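Nitrite oxidoreductase subunit A (Kuenenia stuttgartiensis, PDB 7B04) is a molybdopterin oxidoreductase family subunit that holds two MD1 ligands, a molybdenum atom and an iron/sulfur cluster. Local coordinates at residues 351-356 and 851-856; 530-535 and 1098-1103. All blocks are in the same frame, centred on the assembly; numbering follows the deposited sequence.

Contact 1: residues 351-356 and 851-856; sequences RNNTDT and PEATPY. With MD1 (phosphoric acid 4-(2-amino-4-oxo-3,4,5,6,-tetrahydro-pteridin-6-yl)-2-hydroxy-3,4-dimercapto-but-3-en-yl ester guanylate ester), chain C.
Asn353, which faces Ala853 across the contact, gives its backbone N-H to MD1 O6, with Asn353 N 2.8 Å from the oxygen and an N-H...O angle of 166°. Two residues on, Asp355 takes up the rest of the same Watson-Crick edge: its OD1 lies 2.7 Å from MD1 N2, and its OD2 accepts from MD1 N1 at 3.1 Å (156°). Three polar atoms of the base are thus matched from within three consecutive residues, which helps to orient it.

The segments themselves share no hydrogen bond and meet by van der Waals contact. Asn353 ND2 sits 3.7 Å from the carbonyl O of Ala853, the residue at the centre of an inverse gamma turn, and close to its CB. Arg351 reaches farther across: its chain bends at chi3 (65°), where NE turns, and NH2 comes to 3.3 Å from Pro855 CD as the two side chains slide past each other in opposite directions. The guanidinium is sandwiched, with Thr354 CG2 3.3 Å above the centre of one face and Tyr856 CE1 4.0 Å above the other, toward the rim. NH1 meets the tyrosine at its ring edge, which argues against a cation-pi stack. A salt bridge from NH1 to Glu849 and a bond from NE to Met500 O hold the group.

Asp355 opens helix 355-368 and packs on Met538 of helix 535-541, while Arg351 and Pro855 both touch Tyr912 of strand 911-914.

Contact 2: residues 530-535 and 1098-1103; sequences NHYFHA and PKETLV. With MD1 (phosphoric acid 4-(2-amino-4-oxo-3,4,5,6,-tetrahydro-pteridin-6-yl)-2-hydroxy-3,4-dimercapto-but-3-en-yl ester guanylate ester), chain C.
Two consecutive residues, Pro1098 and Lys1099, each lay an aliphatic carbon over the ring of one of two consecutive aromatic residues, His531 and Tyr532. Pro1098 CD stands 3.6 Å from the centroid of the His531 ring and Lys1099 CB 3.7 Å from that of Tyr532, both within 23° of the ring normal, so each is a CH-pi contact over a face. Between them one backbone bond fastens the segments: Lys1099 N donates to His531 O over 3.1 Å, in the carbonyl plane but bent at the hydrogen (137°).

Past CB the lysine chain runs on near the rim of the tyrosine ring, CD still close to CE2. Every torsion beyond CG is anti, chi4 -177° for NZ, and this extended chain carries the amino end to MD1, where NZ lies 2.7 Å from O1A. The positive charge probably offsets that of the diphosphate. Tyr532 holds the guanine of the same ligand: its OH donates to MD1 N7 at 2.9 Å, and N7 lies in the plane of the ring, at its edge. A lysine carbon and the guanine therefore meet one ring, at its face and its edge. Farther along, Glu1100 CG packs 3.6 Å from Phe533 CB.

His531 bonds through NE2 to His273 O, and its side chain is about 6 Å from the molybdenum atom. Pro1098 touches the second MD1. Such loops, gripping one MD1 and bordering the other beside the molybdenum atom, are consistent with the buried cofactor site of the molybdopterin oxidoreductase family.

How the contacts relate
From the N terminus the chain passes 351-356, then 530-535, then 851-856 and finally 1098-1103. Contact 1 closes a loop across 494 intervening residues and contact 2 one across 562, and because their segments alternate the two closures cross. Their first segments follow strands 346-347 and 521-525 of the five-stranded parallel sheet; residues 1098-1103 lead into strand 1102-1109 of the six-stranded mixed sheet, and 851-856 form a loop beside it. Both contacts therefore join the parallel-sheet region to the later part of the chain around one MD1. Glu1100 couples them directly: its OE2 lies 2.9 Å from Ala853 N and 2.9 Å from Glu852 N, two probable hydrogen bonds.

Contact 1: residues 351-356 and 851-856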
loop_
_atom_site.group_PDB
_atom_site.type_symbol
_atom_site.label_atom_id
_atom_site.label_comp_id
_atom_site.label_asym_id
_atom_site.label_seq_id
_atom_site.Cartn_x
_atom_site.Cartn_y
_atom_site.Cartn_z
ATOM N N ARG B 351 -1.292 -19.562 -18.365
ATOM C CA ARG B 351 -2.382 -18.828 -18.984
ATOM C C ARG B 351 -3.505 -18.660 -17.973
ATOM O O ARG B 351 -3.775 -19.556 -17.169
ATOM C CB ARG B 351 -2.882 -19.566 -20.231
ATOM C CG ARG B 351 -3.970 -18.842 -21.009
ATOM C CD ARG B 351 -4.185 -19.482 -22.376
ATOM N NE ARG B 351 -4.699 -20.846 -22.284
ATOM C CZ ARG B 351 -5.990 -21.162 -22.264
ATOM N NH1 ARG B 351 -6.363 -22.432 -22.181
ATOM N NH2 ARG B 351 -6.909 -20.208 -22.322
ATOM N N ASN B 352 -4.162 -17.506 -18.016
ATOM C CA ASN B 352 -5.170 -17.196 -17.014
ATOM C C ASN B 352 -6.408 -18.068 -17.195
ATOM O O ASN B 352 -6.768 -18.453 -18.312
ATOM C CB ASN B 352 -5.532 -15.715 -17.070
ATOM C CG ASN B 352 -4.315 -14.825 -17.257
ATOM O OD1 ASN B 352 -3.605 -14.929 -18.258
ATOM N ND2 ASN B 352 -4.067 -13.947 -16.292
ATOM N N ASN B 353 -7.060 -18.369 -16.067
ATOM C CA ASN B 353 -8.283 -19.167 -16.020
ATOM C C ASN B 353 -8.038 -20.612 -16.445
ATOM O O ASN B 353 -8.910 -21.246 -17.050
ATOM C CB ASN B 353 -9.395 -18.533 -16.869
ATOM C CG ASN B 353 -10.784 -18.945 -16.421
ATOM O OD1 ASN B 353 -10.945 -19.783 -15.536
ATOM N ND2 ASN B 353 -11.798 -18.350 -17.036
ATOM N N THR B 354 -6.837 -21.142 -16.156
ATOM C CA THR B 354 -6.499 -22.508 -16.544
ATOM C C THR B 354 -5.788 -23.307 -15.448
ATOM O O THR B 354 -5.132 -24.307 -15.765
ATOM C CB THR B 354 -5.609 -22.539 -17.800
ATOM O OG1 THR B 354 -4.315 -22.010 -17.491
ATOM C CG2 THR B 354 -6.229 -21.744 -18.938
ATOM N N ASP B 355 -5.882 -22.910 -14.173
ATOM C CA ASP B 355 -5.095 -23.602 -13.155
ATOM C C ASP B 355 -5.632 -24.990 -12.835
ATOM O O ASP B 355 -4.874 -25.830 -12.339
ATOM C CB ASP B 355 -5.035 -22.797 -11.853
ATOM C CG ASP B 355 -4.117 -21.598 -11.944
ATOM O OD1 ASP B 355 -3.601 -21.166 -10.893
ATOM O OD2 ASP B 355 -3.927 -21.074 -13.065
ATOM N N THR B 356 -6.920 -25.248 -13.083
ATOM C CA THR B 356 -7.455 -26.579 -12.812
ATOM C C THR B 356 -6.691 -27.632 -13.597
ATOM O O THR B 356 -6.347 -28.690 -13.058
ATOM C CB THR B 356 -8.946 -26.646 -13.147
ATOM O OG1 THR B 356 -9.659 -25.664 -12.386
ATOM C CG2 THR B 356 -9.498 -28.029 -12.821
ATOM N N PRO B 851 -16.578 -18.543 -19.401
ATOM C CA PRO B 851 -17.656 -18.077 -20.286
ATOM C C PRO B 851 -17.292 -16.823 -21.052
ATOM O O PRO B 851 -17.946 -16.518 -22.055
ATOM C CB PRO B 851 -18.825 -17.820 -19.321
ATOM C CG PRO B 851 -18.486 -18.597 -18.095
ATOM C CD PRO B 851 -16.996 -18.572 -17.994
ATOM N N GLU B 852 -16.317 -16.053 -20.582
ATOM C CA GLU B 852 -15.789 -14.955 -21.382
ATOM C C GLU B 852 -14.267 -14.875 -21.424
ATOM O O GLU B 852 -13.733 -14.443 -22.448
ATOM C CB GLU B 852 -16.346 -13.621 -20.865
ATOM C CG GLU B 852 -15.992 -12.425 -21.709
ATOM C CD GLU B 852 -16.836 -11.220 -21.370
ATOM O OE1 GLU B 852 -17.715 -11.346 -20.495
ATOM O OE2 GLU B 852 -16.625 -10.148 -21.974
ATOM N N ALA B 853 -13.550 -15.359 -20.410
ATOM C CA ALA B 853 -12.102 -15.155 -20.280
ATOM C C ALA B 853 -11.303 -16.319 -20.875
ATOM O O ALA B 853 -10.534 -16.996 -20.192
ATOM C CB ALA B 853 -11.734 -14.929 -18.818
ATOM N N THR B 854 -11.501 -16.552 -22.171
ATOM C CA THR B 854 -10.796 -17.624 -22.859
ATOM C C THR B 854 -10.722 -17.291 -24.340
ATOM O O THR B 854 -11.604 -16.600 -24.858
ATOM C CB THR B 854 -11.503 -18.971 -22.652
ATOM O OG1 THR B 854 -10.755 -20.011 -23.292
ATOM C CG2 THR B 854 -12.907 -18.935 -23.232
ATOM N N PRO B 855 -9.670 -17.733 -25.040
ATOM C CA PRO B 855 -9.648 -17.570 -26.501
ATOM C C PRO B 855 -10.518 -18.571 -27.244
ATOM O O PRO B 855 -10.833 -18.338 -28.419
ATOM C CB PRO B 855 -8.163 -17.774 -26.857
ATOM C CG PRO B 855 -7.421 -17.640 -25.553
ATOM C CD PRO B 855 -8.364 -18.161 -24.519
ATOM N N TYR B 856 -10.898 -19.674 -26.606
ATOM C CA TYR B 856 -11.649 -20.773 -27.196
ATOM C C TYR B 856 -13.128 -20.679 -26.809
ATOM O O TYR B 856 -13.586 -19.665 -26.268
ATOM C CB TYR B 856 -11.004 -22.105 -26.814
ATOM C CG TYR B 856 -9.510 -22.104 -27.061
ATOM C CD1 TYR B 856 -8.618 -21.874 -26.024
ATOM C CD2 TYR B 856 -8.994 -22.296 -28.340
ATOM C CE1 TYR B 856 -7.254 -21.859 -26.246
ATOM C CE2 TYR B 856 -7.630 -22.279 -28.571
ATOM C CZ TYR B 856 -6.765 -22.059 -27.517
ATOM O OH TYR B 856 -5.404 -22.039 -27.721
HETATM P PB MD1 C . -5.410 -11.454 -3.782
HETATM O O3B MD1 C . -6.114 -11.115 -5.231
HETATM O O1B MD1 C . -3.908 -11.438 -3.934
HETATM O O2B MD1 C . -5.854 -12.820 -3.318
HETATM O O3A MD1 C . -5.876 -10.308 -2.688
HETATM C C10 MD1 C . -7.204 -10.244 -2.245
HETATM C C11 MD1 C . -7.217 -9.780 -0.760
HETATM O O11 MD1 C . -5.990 -8.755 -0.625
HETATM C C12 MD1 C . -8.442 -9.343 -0.435
HETATM S S12 MD1 C . -9.886 -10.201 -1.125
HETATM C C13 MD1 C . -8.796 -8.182 0.533
HETATM S S13 MD1 C . -10.566 -7.855 0.770
HETATM C C14 MD1 C . -7.868 -7.315 1.205
HETATM N N15 MD1 C . -7.181 -6.481 0.019
HETATM C C16 MD1 C . -6.009 -5.818 0.419
HETATM C C15 MD1 C . -5.668 -4.449 -0.052
HETATM O O14 MD1 C . -6.397 -3.871 -0.786
HETATM N N17 MD1 C . -4.403 -3.816 0.411
HETATM C C17 MD1 C . -3.454 -4.576 1.368
HETATM N N16 MD1 C . -2.225 -3.949 1.814
HETATM N N18 MD1 C . -3.799 -5.967 1.846
HETATM C C20 MD1 C . -5.020 -6.594 1.410
HETATM N N8 MD1 C . -5.386 -7.889 1.822
HETATM C C7 MD1 C . -6.943 -7.958 2.205
HETATM P PA MD1 C . -5.300 -10.622 -6.578
HETATM O O1A MD1 C . -6.293 -10.002 -7.528
HETATM O O2A MD1 C . -4.268 -9.600 -6.169
HETATM O "O5'" MD1 C . -4.550 -11.880 -7.336
HETATM C "C5'" MD1 C . -3.289 -12.287 -6.896
HETATM C "C4'" MD1 C . -2.393 -12.749 -8.098
HETATM O "O4'" MD1 C . -3.094 -13.839 -8.969
HETATM C "C1'" MD1 C . -2.799 -13.365 -10.419
HETATM N N9 MD1 C . -3.768 -13.929 -11.395
HETATM C C4 MD1 C . -3.750 -15.230 -11.665
HETATM N N3 MD1 C . -2.900 -16.343 -11.153
HETATM C C2 MD1 C . -3.110 -17.706 -11.636
HETATM N N2 MD1 C . -2.283 -18.789 -11.135
HETATM N N1 MD1 C . -4.141 -17.976 -12.609
HETATM C C6 MD1 C . -4.951 -16.902 -13.097
HETATM O O6 MD1 C . -5.800 -17.116 -13.894
HETATM C C5 MD1 C . -4.723 -15.474 -12.585
HETATM N N7 MD1 C . -5.321 -14.320 -12.866
HETATM C C8 MD1 C . -4.735 -13.352 -12.133
HETATM C "C2'" MD1 C . -2.931 -12.106 -10.309
HETATM O "O2'" MD1 C . -2.296 -11.419 -11.426
HETATM C "C3'" MD1 C . -2.149 -11.767 -8.884
HETATM O "O3'" MD1 C . -0.713 -11.683 -9.113
#

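Contact 2: residues 530-535 and 1098-1103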
loop_
_atom_site.group_PDB
_atom_site.type_symbol
_atom_site.label_atom_id
_atom_site.label_comp_id
_atom_site.label_asym_id
_atom_site.label_seq_id
_atom_site.Cartn_x
_atom_site.Cartn_y
_atom_site.Cartn_z
ATOM N N ASN B 530 -9.815 -17.017 -7.628
ATOM C CA ASN B 530 -11.194 -17.032 -7.152
ATOM C C ASN B 530 -12.085 -16.025 -7.866
ATOM O O ASN B 530 -13.311 -16.113 -7.739
ATOM C CB ASN B 530 -11.248 -16.774 -5.646
ATOM C CG ASN B 530 -10.987 -18.024 -4.831
ATOM O OD1 ASN B 530 -11.233 -19.140 -5.288
ATOM N ND2 ASN B 530 -10.498 -17.842 -3.611
ATOM N N HIS B 531 -11.510 -15.081 -8.610
ATOM C CA HIS B 531 -12.288 -14.108 -9.366
ATOM C C HIS B 531 -12.462 -14.517 -10.826
ATOM O O HIS B 531 -12.676 -13.661 -11.690
ATOM C CB HIS B 531 -11.645 -12.725 -9.262
ATOM C CG HIS B 531 -11.898 -12.040 -7.955
ATOM N ND1 HIS B 531 -11.290 -10.853 -7.605
ATOM C CD2 HIS B 531 -12.700 -12.371 -6.915
ATOM C CE1 HIS B 531 -11.705 -10.484 -6.406
ATOM N NE2 HIS B 531 -12.560 -11.389 -5.965
ATOM N N TYR B 532 -12.393 -15.818 -11.109
ATOM C CA TYR B 532 -12.774 -16.375 -12.398
ATOM C C TYR B 532 -13.947 -17.330 -12.210
ATOM O O TYR B 532 -14.165 -17.871 -11.122
ATOM C CB TYR B 532 -11.599 -17.097 -13.070
ATOM C CG TYR B 532 -10.496 -16.171 -13.528
ATOM C CD1 TYR B 532 -10.624 -15.431 -14.698
ATOM C CD2 TYR B 532 -9.328 -16.038 -12.793
ATOM C CE1 TYR B 532 -9.616 -14.584 -15.119
ATOM C CE2 TYR B 532 -8.318 -15.194 -13.206
ATOM C CZ TYR B 532 -8.465 -14.470 -14.368
ATOM O OH TYR B 532 -7.453 -13.631 -14.775
ATOM N N PHE B 533 -14.696 -17.532 -13.300
ATOM C CA PHE B 533 -15.975 -18.237 -13.232
ATOM C C PHE B 533 -15.820 -19.621 -12.620
ATOM O O PHE B 533 -16.588 -20.010 -11.732
ATOM C CB PHE B 533 -16.591 -18.332 -14.625
ATOM C CG PHE B 533 -17.979 -18.897 -14.638
ATOM C CD1 PHE B 533 -19.071 -18.088 -14.375
ATOM C CD2 PHE B 533 -18.193 -20.237 -14.916
ATOM C CE1 PHE B 533 -20.352 -18.605 -14.392
ATOM C CE2 PHE B 533 -19.471 -20.759 -14.933
ATOM C CZ PHE B 533 -20.552 -19.943 -14.671
ATOM N N HIS B 534 -14.822 -20.374 -13.066
ATOM C CA HIS B 534 -14.668 -21.763 -12.644
ATOM C C HIS B 534 -13.749 -21.877 -11.443
ATOM O O HIS B 534 -13.003 -22.851 -11.287
ATOM C CB HIS B 534 -14.167 -22.605 -13.815
ATOM C CG HIS B 534 -15.160 -22.719 -14.927
ATOM N ND1 HIS B 534 -16.307 -23.477 -14.825
ATOM C CD2 HIS B 534 -15.191 -22.153 -16.156
ATOM C CE1 HIS B 534 -16.997 -23.379 -15.947
ATOM N NE2 HIS B 534 -16.341 -22.581 -16.772
ATOM N N ALA B 535 -13.764 -20.846 -10.593
ATOM C CA ALA B 535 -13.025 -20.906 -9.332
ATOM C C ALA B 535 -13.425 -22.131 -8.513
ATOM O O ALA B 535 -12.575 -22.768 -7.873
ATOM C CB ALA B 535 -13.247 -19.612 -8.532
ATOM N N PRO B 1098 -14.741 -10.576 -10.962
ATOM C CA PRO B 1098 -14.465 -9.426 -11.836
ATOM C C PRO B 1098 -13.484 -9.726 -12.951
ATOM O O PRO B 1098 -13.433 -8.962 -13.925
ATOM C CB PRO B 1098 -13.898 -8.373 -10.869
ATOM C CG PRO B 1098 -14.259 -8.859 -9.502
ATOM C CD PRO B 1098 -14.234 -10.346 -9.598
ATOM N N LYS B 1099 -12.720 -10.812 -12.851
ATOM C CA LYS B 1099 -11.680 -11.118 -13.825
ATOM C C LYS B 1099 -12.175 -11.903 -15.035
ATOM O O LYS B 1099 -11.415 -12.061 -15.999
ATOM C CB LYS B 1099 -10.534 -11.865 -13.141
ATOM C CG LYS B 1099 -9.857 -11.001 -12.094
ATOM C CD LYS B 1099 -8.672 -11.675 -11.442
ATOM C CE LYS B 1099 -8.065 -10.746 -10.402
ATOM N NZ LYS B 1099 -6.848 -11.310 -9.771
ATOM N N GLU B 1100 -13.412 -12.401 -15.022
ATOM C CA GLU B 1100 -13.960 -13.050 -16.210
ATOM C C GLU B 1100 -14.354 -11.942 -17.177
ATOM O O GLU B 1100 -15.516 -11.542 -17.296
ATOM C CB GLU B 1100 -15.134 -13.954 -15.866
ATOM C CG GLU B 1100 -14.713 -15.384 -15.631
ATOM C CD GLU B 1100 -14.522 -16.160 -16.918
ATOM O OE1 GLU B 1100 -13.832 -17.198 -16.874
ATOM O OE2 GLU B 1100 -15.059 -15.739 -17.966
ATOM N N THR B 1101 -13.344 -11.441 -17.878
ATOM C CA THR B 1101 -13.526 -10.354 -18.821
ATOM C C THR B 1101 -12.318 -10.311 -19.739
ATOM O O THR B 1101 -11.228 -10.765 -19.382
ATOM C CB THR B 1101 -13.701 -9.005 -18.104
ATOM O OG1 THR B 1101 -14.349 -8.070 -18.976
ATOM C CG2 THR B 1101 -12.352 -8.440 -17.666
ATOM N N LEU B 1102 -12.543 -9.800 -20.940
ATOM C CA LEU B 1102 -11.476 -9.448 -21.860
ATOM C C LEU B 1102 -11.741 -8.048 -22.379
ATOM O O LEU B 1102 -12.885 -7.595 -22.433
ATOM C CB LEU B 1102 -11.333 -10.421 -23.018
ATOM C CG LEU B 1102 -10.952 -11.831 -22.589
ATOM C CD1 LEU B 1102 -11.541 -12.817 -23.555
ATOM C CD2 LEU B 1102 -9.448 -11.983 -22.508
ATOM N N VAL B 1103 -10.666 -7.369 -22.750
ATOM C CA VAL B 1103 -10.746 -5.917 -23.057
ATOM C C VAL B 1103 -10.078 -5.601 -24.387
ATOM O O VAL B 1103 -9.269 -6.368 -24.817
ATOM C CB VAL B 1103 -10.033 -5.173 -21.911
ATOM C CG1 VAL B 1103 -10.367 -3.710 -21.835
ATOM C CG2 VAL B 1103 -10.352 -5.800 -20.584
HETATM P PB MD1 C . -5.410 -11.454 -3.782
HETATM O O3B MD1 C . -6.114 -11.115 -5.231
HETATM O O1B MD1 C . -3.908 -11.438 -3.934
HETATM O O2B MD1 C . -5.854 -12.820 -3.318
HETATM O O3A MD1 C . -5.876 -10.308 -2.688
HETATM C C10 MD1 C . -7.204 -10.244 -2.245
HETATM C C11 MD1 C . -7.217 -9.780 -0.760
HETATM O O11 MD1 C . -5.990 -8.755 -0.625
HETATM C C12 MD1 C . -8.442 -9.343 -0.435
HETATM S S12 MD1 C . -9.886 -10.201 -1.125
HETATM C C13 MD1 C . -8.796 -8.182 0.533
HETATM S S13 MD1 C . -10.566 -7.855 0.770
HETATM C C14 MD1 C . -7.868 -7.315 1.205
HETATM N N15 MD1 C . -7.181 -6.481 0.019
HETATM C C16 MD1 C . -6.009 -5.818 0.419
HETATM C C15 MD1 C . -5.668 -4.449 -0.052
HETATM O O14 MD1 C . -6.397 -3.871 -0.786
HETATM N N17 MD1 C . -4.403 -3.816 0.411
HETATM C C17 MD1 C . -3.454 -4.576 1.368
HETATM N N16 MD1 C . -2.225 -3.949 1.814
HETATM N N18 MD1 C . -3.799 -5.967 1.846
HETATM C C20 MD1 C . -5.020 -6.594 1.410
HETATM N N8 MD1 C . -5.386 -7.889 1.822
HETATM C C7 MD1 C . -6.943 -7.958 2.205
HETATM P PA MD1 C . -5.300 -10.622 -6.578
HETATM O O1A MD1 C . -6.293 -10.002 -7.528
HETATM O O2A MD1 C . -4.268 -9.600 -6.169
HETATM O "O5'" MD1 C . -4.550 -11.880 -7.336
HETATM C "C5'" MD1 C . -3.289 -12.287 -6.896
HETATM C "C4'" MD1 C . -2.393 -12.749 -8.098
HETATM O "O4'" MD1 C . -3.094 -13.839 -8.969
HETATM C "C1'" MD1 C . -2.799 -13.365 -10.419
HETATM N N9 MD1 C . -3.768 -13.929 -11.395
HETATM C C4 MD1 C . -3.750 -15.230 -11.665
HETATM N N3 MD1 C . -2.900 -16.343 -11.153
HETATM C C2 MD1 C . -3.110 -17.706 -11.636
HETATM N N2 MD1 C . -2.283 -18.789 -11.135
HETATM N N1 MD1 C . -4.141 -17.976 -12.609
HETATM C C6 MD1 C . -4.951 -16.902 -13.097
HETATM O O6 MD1 C . -5.800 -17.116 -13.894
HETATM C C5 MD1 C . -4.723 -15.474 -12.585
HETATM N N7 MD1 C . -5.321 -14.320 -12.866
HETATM C C8 MD1 C . -4.735 -13.352 -12.133
HETATM C "C2'" MD1 C . -2.931 -12.106 -10.309
HETATM O "O2'" MD1 C . -2.296 -11.419 -11.426
HETATM C "C3'" MD1 C . -2.149 -11.767 -8.884
HETATM O "O3'" MD1 C . -0.713 -11.683 -9.113
#